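Local coordinates for uncharacterized protein (Nostoc punctiforme, PDB 2R3S) that probably transfers a methyl group from S-adenosylmethionine to an oxygen of a still unidentified substrate, as a putative O-methyltransferase, at residues L170-S175 / V236-F241; D196-L201 / T219-A224. One frame throughout, in Å; residues are numbered along the deposited sequence.

Interaction 1 (L170-S175 / V236-F241); sequences LDISAS and VLLPNF. With EDO (1,2-ethanediol), chain E.
With CG1 of Ile172 anti to the carbonyl carbon (chi1 -63°) and CD1 extended from it (chi2 171°), CD1 comes 3.7 Å from Val236 CG1, while CB and CG2 flank Leu238 CD2 and CG2, anti to the backbone N, also meets the Phe241 ring, 3.8 Å from CD2. Leu238 runs beside Ile172 and points the same way. Ile257 of helix 247-260 packs on Ile172, Val236 and Leu238. Residues 170-172 and 236-239 run parallel, joined by two nearly straight bonds, Leu237 N to Leu170 O (2.8 Å) and Ile172 N to Leu237 O (2.9 Å). Beyond the strand ends, the Ser173 hydroxyl, close also to Ile172 O, comes against Phe241, with OG 3.1 Å from CD1, and an ethanediol sits close to the carbonyls of Ser173 and Pro239. On the sheet face of Asp171 and Leu237, the Asp171 carboxylate reaches the Pro239 ring, OD1 lying 3.4 Å from CG, and Phe179 of helix 178-186 packs against all three residues. Asp171 OD2 accepts a hydrogen bond from Gly180 N, whereas the buried OD1 has no polar partner in the model. The carboxylate is therefore tied down through one oxygen, and burying the other against proline carbons probably carries an energetic cost.

Interaction 2 (D196-L201 / T219-A224); sequences DWASVL and TIAGSA. With EDO (1,2-ethanediol), chain D.
Asp196 and Trp197 grip the chain at Gly222 and Ser223, the tight part of the contact. Gly222 N donates to Asp196 O (2.9 Å), arriving from above the carbonyl plane. The Trp197 side chain starts away from the opposing segment, CG anti to the carbonyl carbon (chi1 -53°), but its six-membered ring returns to it: CZ3 lies 3.5 Å from Ser223 N and CH2 3.7 Å from Ser223 CB. Gly222 O stands over one face of the indole, displaced toward the rim. Over the centre of that same face sits C2 of an ethanediol, whose O2 donates to Gly222 O (2.7 Å) and whose O1 accepts from Ala224 N (3.0 Å). Asp196 OD1 takes the N-H of Trp197 on its anti lone pair, which probably helps fix the turn into helix 198-211. An alanine in place of Trp197 would probably leave the Gly222-Ser223 backbone without its aromatic cover and the diol without the surface it lies on. Buried Leu201 packs its CD1 on the strand, 3.6 Å from Ala221 CA. The looser, solvent side is where exposed Ala198 CB only approaches exposed Ala221 CB (4.1 Å). The segments belong to a beta-alpha-beta unit of a Rossmann-like methyltransferase domain, and an acidic residue ending its first strand, followed by a bulky apolar one, is consistent with the adenosine end of an S-adenosylmethionine site.

Both contacts reach the same mixed sheet. Interaction 1 lies in its buried interior, joining two neighbouring parallel strands, whereas interaction 2 is partly buried and ties the start of helix 198-211 to the outermost strand 217-221. Interaction 1 thus relies on paired backbone bonds and apolar branches; interaction 2 has a single backbone bond across its segments, an indole laid against main chain, and an aliphatic margin whose alanines are exposed. The two meet where Asp196 OD2 probably accepts a hydrogen bond from Ser175 N, 2.9 Å away, linking the loop after strand 168-172 to the end of strand 191-196. Each also holds an ethanediol, probably from the crystallisation liquor; such molecules often mark pockets, here perhaps the cofactor cleft.

Interaction 1 (L170-S175 / V236-F241)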
loop_
_atom_site.group_PDB
_atom_site.type_symbol
_atom_site.label_atom_id
_atom_site.label_comp_id
_atom_site.label_asym_id
_atom_site.label_seq_id
_atom_site.Cartn_x
_atom_site.Cartn_y
_atom_site.Cartn_z
ATOM N N LEU A 170 -26.949 4.786 -26.929
ATOM C CA LEU A 170 -27.247 4.457 -25.559
ATOM C C LEU A 170 -25.897 4.347 -24.857
ATOM O O LEU A 170 -24.983 3.673 -25.373
ATOM C CB LEU A 170 -28.001 3.121 -25.481
ATOM C CG LEU A 170 -28.576 2.664 -24.148
ATOM C CD1 LEU A 170 -29.673 3.592 -23.634
ATOM C CD2 LEU A 170 -29.096 1.218 -24.294
ATOM N N ASP A 171 -25.771 5.021 -23.711
ATOM C CA ASP A 171 -24.559 4.966 -22.881
ATOM C C ASP A 171 -24.910 4.365 -21.532
ATOM O O ASP A 171 -25.423 5.065 -20.673
ATOM C CB ASP A 171 -23.955 6.363 -22.723
ATOM C CG ASP A 171 -22.496 6.341 -22.229
ATOM O OD1 ASP A 171 -22.012 5.255 -21.831
ATOM O OD2 ASP A 171 -21.846 7.425 -22.218
ATOM N N ILE A 172 -24.624 3.065 -21.357
ATOM C CA ILE A 172 -25.030 2.315 -20.170
ATOM C C ILE A 172 -23.974 2.393 -19.052
ATOM O O ILE A 172 -22.808 2.050 -19.259
ATOM C CB ILE A 172 -25.323 0.816 -20.510
ATOM C CG1 ILE A 172 -26.497 0.706 -21.484
ATOM C CG2 ILE A 172 -25.608 0.002 -19.239
ATOM C CD1 ILE A 172 -26.710 -0.684 -22.025
ATOM N N SER A 173 -24.434 2.762 -17.853
ATOM C CA SER A 173 -23.620 3.311 -16.763
ATOM C C SER A 173 -22.790 4.483 -17.275
ATOM O O SER A 173 -21.570 4.513 -17.163
ATOM C CB SER A 173 -22.770 2.257 -16.053
ATOM O OG SER A 173 -21.833 1.709 -16.942
ATOM N N ALA A 174 -23.509 5.462 -17.809
ATOM C CA ALA A 174 -22.954 6.688 -18.341
ATOM C C ALA A 174 -21.982 7.411 -17.373
ATOM O O ALA A 174 -21.029 8.044 -17.812
ATOM C CB ALA A 174 -24.102 7.601 -18.764
ATOM N N SER A 175 -22.198 7.294 -16.065
ATOM C CA SER A 175 -21.272 7.874 -15.092
ATOM C C SER A 175 -21.111 9.376 -15.364
ATOM O O SER A 175 -22.106 10.091 -15.425
ATOM C CB SER A 175 -19.946 7.079 -15.095
ATOM O OG SER A 175 -18.982 7.646 -14.240
ATOM N N VAL A 236 -24.369 1.223 -28.811
ATOM C CA VAL A 236 -24.528 1.028 -27.357
ATOM C C VAL A 236 -23.139 0.947 -26.684
ATOM O O VAL A 236 -22.353 0.036 -26.941
ATOM C CB VAL A 236 -25.360 -0.220 -27.013
ATOM C CG1 VAL A 236 -25.535 -0.355 -25.510
ATOM C CG2 VAL A 236 -26.751 -0.162 -27.705
ATOM N N LEU A 237 -22.841 1.928 -25.839
ATOM C CA LEU A 237 -21.579 1.982 -25.117
ATOM C C LEU A 237 -21.738 1.340 -23.745
ATOM O O LEU A 237 -22.714 1.605 -23.055
ATOM C CB LEU A 237 -21.127 3.428 -24.945
ATOM C CG LEU A 237 -21.262 4.337 -26.159
ATOM C CD1 LEU A 237 -20.665 5.695 -25.846
ATOM C CD2 LEU A 237 -20.604 3.683 -27.338
ATOM N N LEU A 238 -20.766 0.514 -23.360
ATOM C CA LEU A 238 -20.648 -0.042 -22.023
ATOM C C LEU A 238 -19.239 0.266 -21.430
ATOM O O LEU A 238 -18.337 -0.603 -21.407
ATOM C CB LEU A 238 -20.865 -1.548 -22.090
ATOM C CG LEU A 238 -22.280 -2.082 -22.277
ATOM C CD1 LEU A 238 -22.272 -3.543 -22.837
ATOM C CD2 LEU A 238 -22.980 -1.987 -20.942
ATOM N N PRO A 239 -19.043 1.504 -20.934
ATOM C CA PRO A 239 -17.762 1.863 -20.348
ATOM C C PRO A 239 -17.671 1.420 -18.892
ATOM O O PRO A 239 -18.506 1.795 -18.101
ATOM C CB PRO A 239 -17.739 3.385 -20.465
ATOM C CG PRO A 239 -19.123 3.807 -20.882
ATOM C CD PRO A 239 -19.991 2.626 -20.878
ATOM N N ASN A 240 -16.670 0.616 -18.562
ATOM C CA ASN A 240 -16.394 0.186 -17.185
ATOM C C ASN A 240 -17.640 -0.278 -16.397
ATOM O O ASN A 240 -17.812 0.050 -15.194
ATOM C CB ASN A 240 -15.616 1.274 -16.401
ATOM C CG ASN A 240 -14.162 1.386 -16.826
ATOM O OD1 ASN A 240 -13.411 0.412 -16.770
ATOM N ND2 ASN A 240 -13.753 2.590 -17.236
ATOM N N PHE A 241 -18.475 -1.084 -17.059
ATOM C CA PHE A 241 -19.678 -1.634 -16.433
ATOM C C PHE A 241 -19.632 -3.124 -16.238
ATOM O O PHE A 241 -19.955 -3.617 -15.173
ATOM C CB PHE A 241 -20.923 -1.308 -17.272
ATOM C CG PHE A 241 -22.235 -1.450 -16.503
ATOM C CD1 PHE A 241 -22.395 -0.873 -15.242
ATOM C CD2 PHE A 241 -23.311 -2.135 -17.047
ATOM C CE1 PHE A 241 -23.587 -0.992 -14.542
ATOM C CE2 PHE A 241 -24.512 -2.249 -16.338
ATOM C CZ PHE A 241 -24.637 -1.680 -15.092
HETATM C C1 EDO E . -18.525 3.817 -15.912
HETATM O O1 EDO E . -19.714 3.161 -16.486
HETATM C C2 EDO E . -18.505 4.022 -14.387
HETATM O O2 EDO E . -17.996 2.934 -13.594
#

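Interaction 2 (D196-L201 / T219-A224)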
loop_
_atom_site.group_PDB
_atom_site.type_symbol
_atom_site.label_atom_id
_atom_site.label_comp_id
_atom_site.label_asym_id
_atom_site.label_seq_id
_atom_site.Cartn_x
_atom_site.Cartn_y
_atom_site.Cartn_z
ATOM N N ASP A 196 -28.086 5.657 -15.946
ATOM C CA ASP A 196 -27.380 5.449 -14.669
ATOM C C ASP A 196 -28.334 5.759 -13.528
ATOM O O ASP A 196 -29.497 6.092 -13.763
ATOM C CB ASP A 196 -26.124 6.337 -14.567
ATOM C CG ASP A 196 -24.969 5.654 -13.829
ATOM O OD1 ASP A 196 -25.204 5.081 -12.741
ATOM O OD2 ASP A 196 -23.819 5.708 -14.321
ATOM N N TRP A 197 -27.858 5.663 -12.296
ATOM C CA TRP A 197 -28.651 6.127 -11.165
ATOM C C TRP A 197 -28.859 7.641 -11.281
ATOM O O TRP A 197 -28.018 8.362 -11.816
ATOM C CB TRP A 197 -27.984 5.772 -9.846
ATOM C CG TRP A 197 -27.623 4.326 -9.713
ATOM C CD1 TRP A 197 -26.358 3.803 -9.650
ATOM C CD2 TRP A 197 -28.520 3.217 -9.626
ATOM N NE1 TRP A 197 -26.416 2.438 -9.525
ATOM C CE2 TRP A 197 -27.731 2.050 -9.512
ATOM C CE3 TRP A 197 -29.916 3.094 -9.617
ATOM C CZ2 TRP A 197 -28.293 0.768 -9.386
ATOM C CZ3 TRP A 197 -30.476 1.823 -9.500
ATOM C CH2 TRP A 197 -29.665 0.676 -9.396
ATOM N N ALA A 198 -29.997 8.126 -10.789
ATOM C CA ALA A 198 -30.358 9.528 -10.968
ATOM C C ALA A 198 -29.291 10.508 -10.479
ATOM O O ALA A 198 -29.014 11.490 -11.150
ATOM C CB ALA A 198 -31.718 9.836 -10.296
ATOM N N SER A 199 -28.724 10.274 -9.308
ATOM C CA SER A 199 -27.731 11.192 -8.762
ATOM C C SER A 199 -26.439 11.216 -9.578
ATOM O O SER A 199 -25.713 12.214 -9.570
ATOM C CB SER A 199 -27.422 10.822 -7.323
ATOM O OG SER A 199 -26.839 9.523 -7.231
ATOM N N VAL A 200 -26.164 10.135 -10.313
ATOM C CA VAL A 200 -24.972 10.080 -11.165
ATOM C C VAL A 200 -25.208 10.836 -12.456
ATOM O O VAL A 200 -24.348 11.589 -12.895
ATOM C CB VAL A 200 -24.539 8.624 -11.453
ATOM C CG1 VAL A 200 -23.343 8.598 -12.425
ATOM C CG2 VAL A 200 -24.235 7.885 -10.127
ATOM N N LEU A 201 -26.375 10.651 -13.051
ATOM C CA LEU A 201 -26.768 11.388 -14.258
ATOM C C LEU A 201 -26.789 12.906 -14.102
ATOM O O LEU A 201 -26.712 13.621 -15.100
ATOM C CB LEU A 201 -28.134 10.920 -14.753
ATOM C CG LEU A 201 -28.209 9.500 -15.284
ATOM C CD1 LEU A 201 -29.670 9.082 -15.392
ATOM C CD2 LEU A 201 -27.475 9.393 -16.620
ATOM N N THR A 219 -31.757 11.369 -20.536
ATOM C CA THR A 219 -31.422 10.471 -19.436
ATOM C C THR A 219 -32.537 9.462 -19.162
ATOM O O THR A 219 -33.717 9.768 -19.302
ATOM C CB THR A 219 -31.051 11.244 -18.128
ATOM O OG1 THR A 219 -32.212 11.882 -17.579
ATOM C CG2 THR A 219 -29.972 12.286 -18.397
ATOM N N ILE A 220 -32.145 8.242 -18.816
ATOM C CA ILE A 220 -33.061 7.196 -18.405
ATOM C C ILE A 220 -32.525 6.794 -17.056
ATOM O O ILE A 220 -31.545 6.054 -16.980
ATOM C CB ILE A 220 -33.042 6.000 -19.378
ATOM C CG1 ILE A 220 -33.403 6.439 -20.785
ATOM C CG2 ILE A 220 -33.998 4.937 -18.929
ATOM C CD1 ILE A 220 -33.192 5.407 -21.811
ATOM N N ALA A 221 -33.126 7.321 -15.995
ATOM C CA ALA A 221 -32.639 7.100 -14.641
ATOM C C ALA A 221 -33.083 5.730 -14.132
ATOM O O ALA A 221 -34.208 5.299 -14.396
ATOM C CB ALA A 221 -33.133 8.183 -13.716
ATOM N N GLY A 222 -32.190 5.064 -13.396
ATOM C CA GLY A 222 -32.450 3.753 -12.815
ATOM C C GLY A 222 -31.391 2.712 -13.147
ATOM O O GLY A 222 -30.347 3.022 -13.707
ATOM N N SER A 223 -31.691 1.473 -12.775
ATOM C CA SER A 223 -30.877 0.301 -13.064
ATOM C C SER A 223 -30.860 -0.066 -14.522
ATOM O O SER A 223 -31.910 -0.154 -15.152
ATOM C CB SER A 223 -31.409 -0.901 -12.293
ATOM O OG SER A 223 -30.826 -2.085 -12.788
ATOM N N ALA A 224 -29.663 -0.336 -15.042
ATOM C CA ALA A 224 -29.484 -0.719 -16.433
ATOM C C ALA A 224 -30.249 -2.008 -16.715
ATOM O O ALA A 224 -30.532 -2.327 -17.857
ATOM C CB ALA A 224 -27.999 -0.901 -16.745
HETATM C C1 EDO D . -26.611 0.926 -12.980
HETATM O O1 EDO D . -27.481 -0.217 -13.006
HETATM C C2 EDO D . -27.416 2.196 -13.209
HETATM O O2 EDO D . -27.898 2.302 -14.562
#